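Local coordinates for gamma-glutamyltranspeptidase (Ggt) (Helicobacter pylori 26695, PDB 5BPK), which probably cleaves the gamma-glutamyl bond of glutathione and related compounds and transfers the glutamyl group to water or an acceptor, as an N-terminal nucleophile hydrolase, at residues V66-G69 with F70-V74; Q157-D160 with P161-L165; K218-N221 with Q222-T225. All coordinates share one frame; numbering follows the deposited sequence.

Contact 1 of 3, residues V66-G69 with F70-V74; sequences VAIG and FALAV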
ATOM      1  N   VAL A  66     -12.950   7.374  -4.957  1.00  9.73           N
ATOM      2  CA  VAL A  66     -13.013   8.492  -4.023  1.00 11.88           C
ATOM      3  C   VAL A  66     -13.981   8.197  -2.864  1.00 10.31           C
ATOM      4  O   VAL A  66     -13.645   8.408  -1.688  1.00 12.17           O
ATOM      5  CB  VAL A  66     -13.351   9.817  -4.763  1.00 11.21           C
ATOM      6  CG1 VAL A  66     -13.705  10.937  -3.754  1.00 14.23           C
ATOM      7  CG2 VAL A  66     -12.167  10.216  -5.676  1.00 12.18           C
ATOM      8  N   ALA A  67     -15.155   7.668  -3.178  1.00 11.32           N
ATOM      9  CA  ALA A  67     -16.122   7.285  -2.143  1.00 12.89           C
ATOM     10  C   ALA A  67     -15.515   6.260  -1.169  1.00 11.09           C
ATOM     11  O   ALA A  67     -15.654   6.382   0.051  1.00 12.99           O
ATOM     12  CB  ALA A  67     -17.411   6.760  -2.771  1.00 13.60           C
ATOM     13  N   ILE A  68     -14.809   5.270  -1.712  1.00 11.55           N
ATOM     14  CA  ILE A  68     -14.145   4.254  -0.896  1.00 11.78           C
ATOM     15  C   ILE A  68     -13.046   4.819  -0.006  1.00 10.22           C
ATOM     16  O   ILE A  68     -12.972   4.456   1.167  1.00 11.33           O
ATOM     17  CB  ILE A  68     -13.603   3.096  -1.754  1.00  9.80           C
ATOM     18  CG1 ILE A  68     -14.776   2.291  -2.327  1.00 11.13           C
ATOM     19  CG2 ILE A  68     -12.673   2.194  -0.955  1.00 11.65           C
ATOM     20  CD1 ILE A  68     -14.373   1.238  -3.328  1.00 12.88           C
ATOM     21  N   GLY A  69     -12.215   5.707  -0.557  1.00  9.20           N
ATOM     22  CA  GLY A  69     -11.154   6.344   0.206  1.00 10.64           C
ATOM     23  C   GLY A  69     -11.685   7.027   1.455  1.00 10.61           C
ATOM     24  O   GLY A  69     -11.132   6.886   2.544  1.00 11.74           O
ATOM     25  N   PHE A  70     -12.773   7.768   1.321  1.00 10.88           N
ATOM     26  CA  PHE A  70     -13.358   8.411   2.508  1.00 10.46           C
ATOM     27  C   PHE A  70     -14.093   7.434   3.439  1.00 10.99           C
ATOM     28  O   PHE A  70     -14.028   7.582   4.660  1.00 11.18           O
ATOM     29  CB  PHE A  70     -14.278   9.572   2.125  1.00 11.41           C
ATOM     30  CG  PHE A  70     -13.541  10.779   1.603  1.00 13.64           C
ATOM     31  CD1 PHE A  70     -12.703  11.498   2.439  1.00 13.98           C
ATOM     32  CD2 PHE A  70     -13.677  11.189   0.282  1.00 14.30           C
ATOM     33  CE1 PHE A  70     -12.013  12.609   1.983  1.00 13.00           C
ATOM     34  CE2 PHE A  70     -12.987  12.307  -0.183  1.00 14.45           C
ATOM     35  CZ  PHE A  70     -12.157  13.016   0.679  1.00 14.11           C
ATOM     36  N   ALA A  71     -14.802   6.455   2.876  1.00 11.02           N
ATOM     37  CA  ALA A  71     -15.505   5.455   3.699  1.00 11.10           C
ATOM     38  C   ALA A  71     -14.531   4.657   4.570  1.00 12.41           C
ATOM     39  O   ALA A  71     -14.767   4.485   5.761  1.00 11.52           O
ATOM     40  CB  ALA A  71     -16.352   4.525   2.831  1.00 11.52           C
ATOM     41  N   LEU A  72     -13.420   4.212   3.993  1.00 11.20           N
ATOM     42  CA  LEU A  72     -12.424   3.458   4.764  1.00 10.81           C
ATOM     43  C   LEU A  72     -11.780   4.299   5.872  1.00 11.46           C
ATOM     44  O   LEU A  72     -11.348   3.759   6.899  1.00 12.10           O
ATOM     45  CB  LEU A  72     -11.333   2.903   3.836  1.00 10.73           C
ATOM     46  CG  LEU A  72     -11.716   1.755   2.907  1.00  8.83           C
ATOM     47  CD1 LEU A  72     -10.579   1.488   1.891  1.00 10.49           C
ATOM     48  CD2 LEU A  72     -12.042   0.492   3.704  1.00 11.00           C
ATOM     49  N   ALA A  73     -11.704   5.615   5.666  1.00 10.78           N
ATOM     50  CA  ALA A  73     -11.207   6.523   6.708  1.00 10.45           C
ATOM     51  C   ALA A  73     -12.064   6.492   7.988  1.00 10.63           C
ATOM     52  O   ALA A  73     -11.586   6.856   9.075  1.00 11.53           O
ATOM     53  CB  ALA A  73     -11.088   7.964   6.172  1.00 10.52           C
ATOM     54  N   VAL A  74     -13.310   6.050   7.848  1.00 11.45           N
ATOM     55  CA  VAL A  74     -14.255   5.958   8.953  1.00 11.14           C
ATOM     56  C   VAL A  74     -14.357   4.514   9.478  1.00 11.60           C
ATOM     57  O   VAL A  74     -14.248   4.284  10.671  1.00 12.25           O
ATOM     58  CB  VAL A  74     -15.642   6.474   8.509  1.00 11.41           C
ATOM     59  CG1 VAL A  74     -16.678   6.321   9.631  1.00 11.67           C
ATOM     60  CG2 VAL A  74     -15.542   7.916   8.080  1.00 12.76           C
TER
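Val66 and Phe70, and likewise Ile68 and Leu72, are paired one turn apart on a buried part of helix 61-75 of this N-terminal nucleophile hydrolase, each pair using an i to i+4 spacing. The main chain sets the frame with regular alpha-helical bonds. Leu72 N donates to Ile68 O at 2.9 Å with an N-H...O angle of 171°, close to straight, and Phe70 N and Ala71 N bond in the same i to i+4 pattern to Val66 O and Ala67 O. The next bond, from Ala73 N to Gly69 O, is stretched to 3.4 Å and weak. The same Gly69 O also accepts a hydrogen bond from the hydroxyl of Tyr18 of the partner Ggt chain, so this carbonyl serves two donors.

The apolar contacts fall on different faces of the helix. On one, Val66 and Phe70 lie side by side and point the same way, with CG1 of Val66 3.9 Å from CE2 of the Phe70 ring. A chi1 of 168° sets that methyl anti to the backbone N, on the side of the next turn, where it meets the ring. The ring also comes close to the main chain, its CD2 lying 3.4 Å from Val66 O. Around it, Phe70 packs among helices 139-150, 155-168 and 214-226, through Met143, Ile159 and Leu220 among others, while the methyls of Ala67 and Ala71 pack on Ile50 of helix 45-56.

A separate face carries Ile68 and Leu72 toward the partner chain, where Tyr4 packs on Ile68 and Tyr18 on Leu72. These two side chains also run alongside each other, and their closest approach is from CG2 of Ile68 to CD1 of Leu72, at 3.6 Å.

Contact 2 of 3, residues Q157-D160 with P161-L165; sequences QLID and PAIKL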
ATOM      1  N   GLN A 157     -21.767  14.041  -2.845  1.00 23.08           N
ATOM      2  CA  GLN A 157     -22.406  12.742  -3.040  1.00 24.69           C
ATOM      3  C   GLN A 157     -21.491  11.612  -2.588  1.00 22.34           C
ATOM      4  O   GLN A 157     -21.951  10.613  -2.033  1.00 23.78           O
ATOM      5  CB  GLN A 157     -22.729  12.487  -4.514  1.00 26.73           C
ATOM      6  CG  GLN A 157     -23.664  13.455  -5.198  1.00 31.24           C
ATOM      7  CD  GLN A 157     -23.825  13.102  -6.666  1.00 33.50           C
ATOM      8  OE1 GLN A 157     -24.579  12.192  -7.014  1.00 40.06           O
ATOM      9  NE2 GLN A 157     -23.091  13.800  -7.534  1.00 28.66           N
ATOM     10  N   LEU A 158     -20.200  11.765  -2.863  1.00 19.11           N
ATOM     11  CA  LEU A 158     -19.236  10.690  -2.641  1.00 15.90           C
ATOM     12  C   LEU A 158     -18.776  10.602  -1.190  1.00 15.58           C
ATOM     13  O   LEU A 158     -18.416   9.515  -0.717  1.00 17.60           O
ATOM     14  CB  LEU A 158     -18.045  10.851  -3.589  1.00 15.16           C
ATOM     15  CG  LEU A 158     -18.384  10.811  -5.082  1.00 13.14           C
ATOM     16  CD1 LEU A 158     -17.134  11.121  -5.898  1.00 12.70           C
ATOM     17  CD2 LEU A 158     -19.025   9.490  -5.523  1.00 14.47           C
ATOM     18  N   ILE A 159     -18.805  11.727  -0.479  1.00 15.39           N
ATOM     19  CA  ILE A 159     -18.346  11.774   0.917  1.00 15.76           C
ATOM     20  C   ILE A 159     -19.491  11.599   1.927  1.00 15.48           C
ATOM     21  O   ILE A 159     -19.259  11.234   3.079  1.00 15.38           O
ATOM     22  CB  ILE A 159     -17.552  13.085   1.198  1.00 14.85           C
ATOM     23  CG1 ILE A 159     -16.631  12.932   2.420  1.00 13.84           C
ATOM     24  CG2 ILE A 159     -18.506  14.303   1.352  1.00 14.12           C
ATOM     25  CD1 ILE A 159     -15.571  14.006   2.493  1.00 13.23           C
ATOM     26  N   ASP A 160     -20.726  11.839   1.501  1.00 14.80           N
ATOM     27  CA  ASP A 160     -21.863  11.703   2.408  1.00 16.42           C
ATOM     28  C   ASP A 160     -21.941  10.335   3.103  1.00 15.57           C
ATOM     29  O   ASP A 160     -22.226  10.287   4.298  1.00 15.82           O
ATOM     30  CB  ASP A 160     -23.195  12.009   1.701  1.00 16.39           C
ATOM     31  CG  ASP A 160     -23.567  13.492   1.739  1.00 21.97           C
ATOM     32  OD1 ASP A 160     -22.922  14.282   2.456  1.00 23.90           O
ATOM     33  OD2 ASP A 160     -24.529  13.860   1.045  1.00 25.95           O
ATOM     34  N   PRO A 161     -21.681   9.224   2.375  1.00 15.03           N
ATOM     35  CA  PRO A 161     -21.779   7.933   3.081  1.00 14.93           C
ATOM     36  C   PRO A 161     -20.797   7.803   4.242  1.00 15.30           C
ATOM     37  O   PRO A 161     -21.145   7.277   5.303  1.00 15.99           O
ATOM     38  CB  PRO A 161     -21.475   6.908   1.983  1.00 16.07           C
ATOM     39  CG  PRO A 161     -21.963   7.574   0.737  1.00 15.97           C
ATOM     40  CD  PRO A 161     -21.607   9.031   0.911  1.00 14.78           C
ATOM     41  N   ALA A 162     -19.584   8.289   4.035  1.00 14.00           N
ATOM     42  CA  ALA A 162     -18.584   8.311   5.085  1.00 13.11           C
ATOM     43  C   ALA A 162     -19.042   9.172   6.259  1.00 14.05           C
ATOM     44  O   ALA A 162     -18.913   8.768   7.410  1.00 13.82           O
ATOM     45  CB  ALA A 162     -17.240   8.820   4.531  1.00 12.35           C
ATOM     46  N   ILE A 163     -19.597  10.349   5.966  1.00 13.81           N
ATOM     47  CA  ILE A 163     -20.093  11.243   7.017  1.00 12.65           C
ATOM     48  C   ILE A 163     -21.200  10.561   7.829  1.00 14.88           C
ATOM     49  O   ILE A 163     -21.207  10.632   9.067  1.00 14.59           O
ATOM     50  CB  ILE A 163     -20.609  12.581   6.432  1.00 14.28           C
ATOM     51  CG1 ILE A 163     -19.448  13.395   5.849  1.00 16.55           C
ATOM     52  CG2 ILE A 163     -21.309  13.390   7.516  1.00 15.55           C
ATOM     53  CD1 ILE A 163     -19.873  14.592   4.999  1.00 15.62           C
ATOM     54  N   LYS A 164     -22.114   9.886   7.134  1.00 13.99           N
ATOM     55  CA  LYS A 164     -23.210   9.162   7.791  1.00 17.31           C
ATOM     56  C   LYS A 164     -22.678   8.123   8.784  1.00 16.32           C
ATOM     57  O   LYS A 164     -23.176   8.007   9.900  1.00 16.47           O
ATOM     58  CB  LYS A 164     -24.094   8.464   6.754  1.00 18.39           C
ATOM     59  CG  LYS A 164     -25.393   7.911   7.308  1.00 25.60           C
ATOM     60  CD  LYS A 164     -26.182   7.155   6.251  1.00 30.90           C
ATOM     61  CE  LYS A 164     -27.615   6.884   6.704  1.00 34.38           C
ATOM     62  NZ  LYS A 164     -28.518   6.626   5.540  1.00 38.95           N
ATOM     63  N   LEU A 165     -21.660   7.375   8.366  1.00 14.68           N
ATOM     64  CA  LEU A 165     -21.057   6.356   9.219  1.00 14.04           C
ATOM     65  C   LEU A 165     -20.303   6.956  10.404  1.00 13.44           C
ATOM     66  O   LEU A 165     -20.281   6.366  11.481  1.00 15.87           O
ATOM     67  CB  LEU A 165     -20.134   5.444   8.401  1.00 13.46           C
ATOM     68  CG  LEU A 165     -20.912   4.462   7.507  1.00 15.99           C
ATOM     69  CD1 LEU A 165     -20.077   3.971   6.333  1.00 19.20           C
ATOM     70  CD2 LEU A 165     -21.447   3.285   8.318  1.00 18.33           C
TER
HETATM   71  O   HOH W   1     -17.946   7.686   1.293  1.00 16.42           O
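Ile163 reaches back over the preceding turn of helix 155-168 to Ile159. Its CB sits 3.5 Å from Asp160 O, and CG1, anti to the carbonyl carbon (chi1 -67°), passes Ile159 O at the same 3.5 Å. At the tip, CD1 meets CG2 of Ile159 at 3.9 Å, the two side chains crossing at a slant, and has OD1 of Asp160 as a further neighbour at 4.0 Å; helix 214-226 packs on Ile163 through Leu220, Asn221 and Lys224. Beneath this side chain, Ile163 N donates to Ile159 O at 3.0 Å, and Lys164 N bonds to Asp160 O in the same regular manner.

At the two residues before Ile163 the pattern is interrupted. Pro161 has no N-H to give, and its CD, in place of the amide hydrogen, faces Gln157 O at 3.4 Å. Ala162 N has no direct bond to Leu158 O either; a water bridges them, donating to Leu158 O at 2.8 Å and weakly accepting from Ala162 N. The Asp160 carboxylate reaches to helix 214-226, where OD1 forms a salt bridge with Lys224. A proline inside a helix, with a water inserted into the opened turn, is the arrangement of a proline kink, and helix 155-168 bends here.

Contact 3 of 3, residues K218-N221 with Q222-T225; sequences KTLN and QIKT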
ATOM      1  N   LYS A 218     -17.247  16.072  11.748  1.00 15.52           N
ATOM      2  CA  LYS A 218     -17.019  17.513  11.596  1.00 17.03           C
ATOM      3  C   LYS A 218     -15.944  17.794  10.540  1.00 16.29           C
ATOM      4  O   LYS A 218     -16.106  18.647   9.686  1.00 17.63           O
ATOM      5  CB  LYS A 218     -16.594  18.158  12.930  1.00 20.85           C
ATOM      6  CG  LYS A 218     -17.700  18.796  13.728  1.00 29.25           C
ATOM      7  CD  LYS A 218     -17.152  19.610  14.909  1.00 35.31           C
ATOM      8  CE  LYS A 218     -16.542  20.949  14.489  1.00 39.14           C
ATOM      9  NZ  LYS A 218     -15.852  21.640  15.631  1.00 42.83           N
ATOM     10  N   THR A 219     -14.837  17.071  10.614  1.00 14.19           N
ATOM     11  CA  THR A 219     -13.748  17.264   9.656  1.00 13.31           C
ATOM     12  C   THR A 219     -14.176  16.913   8.228  1.00 14.69           C
ATOM     13  O   THR A 219     -13.897  17.659   7.282  1.00 13.52           O
ATOM     14  CB  THR A 219     -12.515  16.453  10.054  1.00 13.49           C
ATOM     15  OG1 THR A 219     -12.122  16.828  11.383  1.00 14.22           O
ATOM     16  CG2 THR A 219     -11.374  16.710   9.084  1.00 14.88           C
ATOM     17  N   LEU A 220     -14.856  15.779   8.087  1.00 14.10           N
ATOM     18  CA  LEU A 220     -15.379  15.349   6.792  1.00 13.86           C
ATOM     19  C   LEU A 220     -16.377  16.358   6.238  1.00 14.96           C
ATOM     20  O   LEU A 220     -16.407  16.618   5.031  1.00 15.12           O
ATOM     21  CB  LEU A 220     -16.022  13.965   6.902  1.00 13.30           C
ATOM     22  CG  LEU A 220     -15.053  12.813   7.192  1.00 14.04           C
ATOM     23  CD1 LEU A 220     -15.819  11.515   7.371  1.00 15.95           C
ATOM     24  CD2 LEU A 220     -13.997  12.669   6.099  1.00 13.54           C
ATOM     25  N   ASN A 221     -17.169  16.955   7.122  1.00 15.64           N
ATOM     26  CA  ASN A 221     -18.114  17.993   6.693  1.00 15.77           C
ATOM     27  C   ASN A 221     -17.425  19.267   6.186  1.00 15.92           C
ATOM     28  O   ASN A 221     -17.924  19.907   5.258  1.00 16.88           O
ATOM     29  CB  ASN A 221     -19.111  18.314   7.809  1.00 17.64           C
ATOM     30  CG  ASN A 221     -20.401  17.521   7.685  1.00 20.88           C
ATOM     31  OD1 ASN A 221     -21.127  17.660   6.698  1.00 25.26           O
ATOM     32  ND2 ASN A 221     -20.711  16.712   8.694  1.00 26.83           N
ATOM     33  N   GLN A 222     -16.292  19.627   6.788  1.00 15.43           N
ATOM     34  CA  GLN A 222     -15.470  20.736   6.294  1.00 17.04           C
ATOM     35  C   GLN A 222     -14.964  20.446   4.884  1.00 16.56           C
ATOM     36  O   GLN A 222     -14.963  21.327   4.014  1.00 18.32           O
ATOM     37  CB  GLN A 222     -14.276  21.018   7.221  1.00 19.21           C
ATOM     38  CG  GLN A 222     -14.643  21.746   8.492  1.00 21.53           C
ATOM     39  CD  GLN A 222     -15.294  23.099   8.208  1.00 25.86           C
ATOM     40  OE1 GLN A 222     -16.507  23.247   8.332  1.00 34.05           O
ATOM     41  NE2 GLN A 222     -14.492  24.072   7.787  1.00 28.29           N
ATOM     42  N   ILE A 223     -14.565  19.201   4.660  1.00 14.88           N
ATOM     43  CA  ILE A 223     -14.092  18.775   3.355  1.00 16.80           C
ATOM     44  C   ILE A 223     -15.246  18.795   2.351  1.00 16.76           C
ATOM     45  O   ILE A 223     -15.083  19.280   1.236  1.00 17.61           O
ATOM     46  CB  ILE A 223     -13.409  17.390   3.434  1.00 16.25           C
ATOM     47  CG1 ILE A 223     -12.164  17.470   4.337  1.00 16.43           C
ATOM     48  CG2 ILE A 223     -13.041  16.880   2.037  1.00 15.15           C
ATOM     49  CD1 ILE A 223     -11.641  16.107   4.836  1.00 14.39           C
ATOM     50  N   LYS A 224     -16.409  18.288   2.764  1.00 15.48           N
ATOM     51  CA  LYS A 224     -17.609  18.308   1.925  1.00 17.60           C
ATOM     52  C   LYS A 224     -17.920  19.726   1.456  1.00 18.81           C
ATOM     53  O   LYS A 224     -18.218  19.939   0.286  1.00 20.36           O
ATOM     54  CB  LYS A 224     -18.808  17.739   2.691  1.00 17.12           C
ATOM     55  CG  LYS A 224     -20.153  17.847   1.961  1.00 18.06           C
ATOM     56  CD  LYS A 224     -21.252  17.211   2.787  1.00 19.80           C
ATOM     57  CE  LYS A 224     -22.629  17.507   2.247  1.00 23.34           C
ATOM     58  NZ  LYS A 224     -23.658  16.720   2.968  1.00 24.64           N
ATOM     59  N   THR A 225     -17.850  20.680   2.378  1.00 17.42           N
ATOM     60  CA  THR A 225     -18.279  22.058   2.113  1.00 19.60           C
ATOM     61  C   THR A 225     -17.244  22.899   1.358  1.00 19.36           C
ATOM     62  O   THR A 225     -17.614  23.712   0.500  1.00 22.08           O
ATOM     63  CB  THR A 225     -18.669  22.770   3.436  1.00 18.94           C
ATOM     64  OG1 THR A 225     -19.791  22.095   4.019  1.00 24.18           O
ATOM     65  CG2 THR A 225     -19.049  24.228   3.193  1.00 24.18           C
TER
HETATM   66  O   HOH W   2     -17.913  20.837  10.020  1.00 26.10           O
HETATM   67  O   HOH W   3     -23.280  16.625   6.121  1.00 32.85           O
HETATM   68  O   HOH W   4     -20.969  19.951   5.058  1.00 35.49           O
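Helix 214-226 is amphipathic at this point, with one flank buried and a polar flank carrying bridging waters. Four successive i to i+4 backbone bonds hold the turn; the shortest runs from Lys224 N to Leu220 O at 2.8 Å.

On the buried flank, CG1 of Ile223 lies 3.4 Å from Thr219 O, and CD1 of Ile223 comes within 4.4 Å of CD2 of Leu220, a loose apolar contact. Leu220 also packs on Phe70 and Val74 of helix 61-75. The Thr219 hydroxyl has two carbonyl partners, Ala33 O of the partner Ggt chain and Asp215 O one turn back, between which its single proton must be shared or alternate.

On the polar flank, Asn221 and Lys224 lie side by side. With CG anti to the backbone N (chi1 174°), the extended lysine runs alongside the asparagine, and its CD passes Asn221 OD1 at 3.9 Å. One water links Asn221 OD1 to Lys224 NZ, the amine already paired with Asp160. A separate water joins Lys218 O to Gln222 OE1. Another donates both to Asn221 O and to Asn221 OD1, and lies 2.7 Å from Thr225 OG1.

Overall arrangement
The three contacts are turns of neighbouring helices on the same side of the chain's centre, following one another in sequence. Contact 2 lies between the others, its centre about 8 Å from that of contact 1 and 10 Å from that of contact 3, while the centres of contacts 1 and 3 are about 13 Å apart. Contacts 1 and 2 meet closely, Phe70 O lying 3.4 Å from CB of Ala162. Contacts 2 and 3 are tied by the Asp160 OD1 to Lys224 NZ salt bridge at 2.6 Å. Contact 1 meets contact 3 through Val74 and Leu220. The Leu72 side chain in contact 1 is about 12 Å from the bound dihydro-oxazolyl amino acid, too far for direct contact.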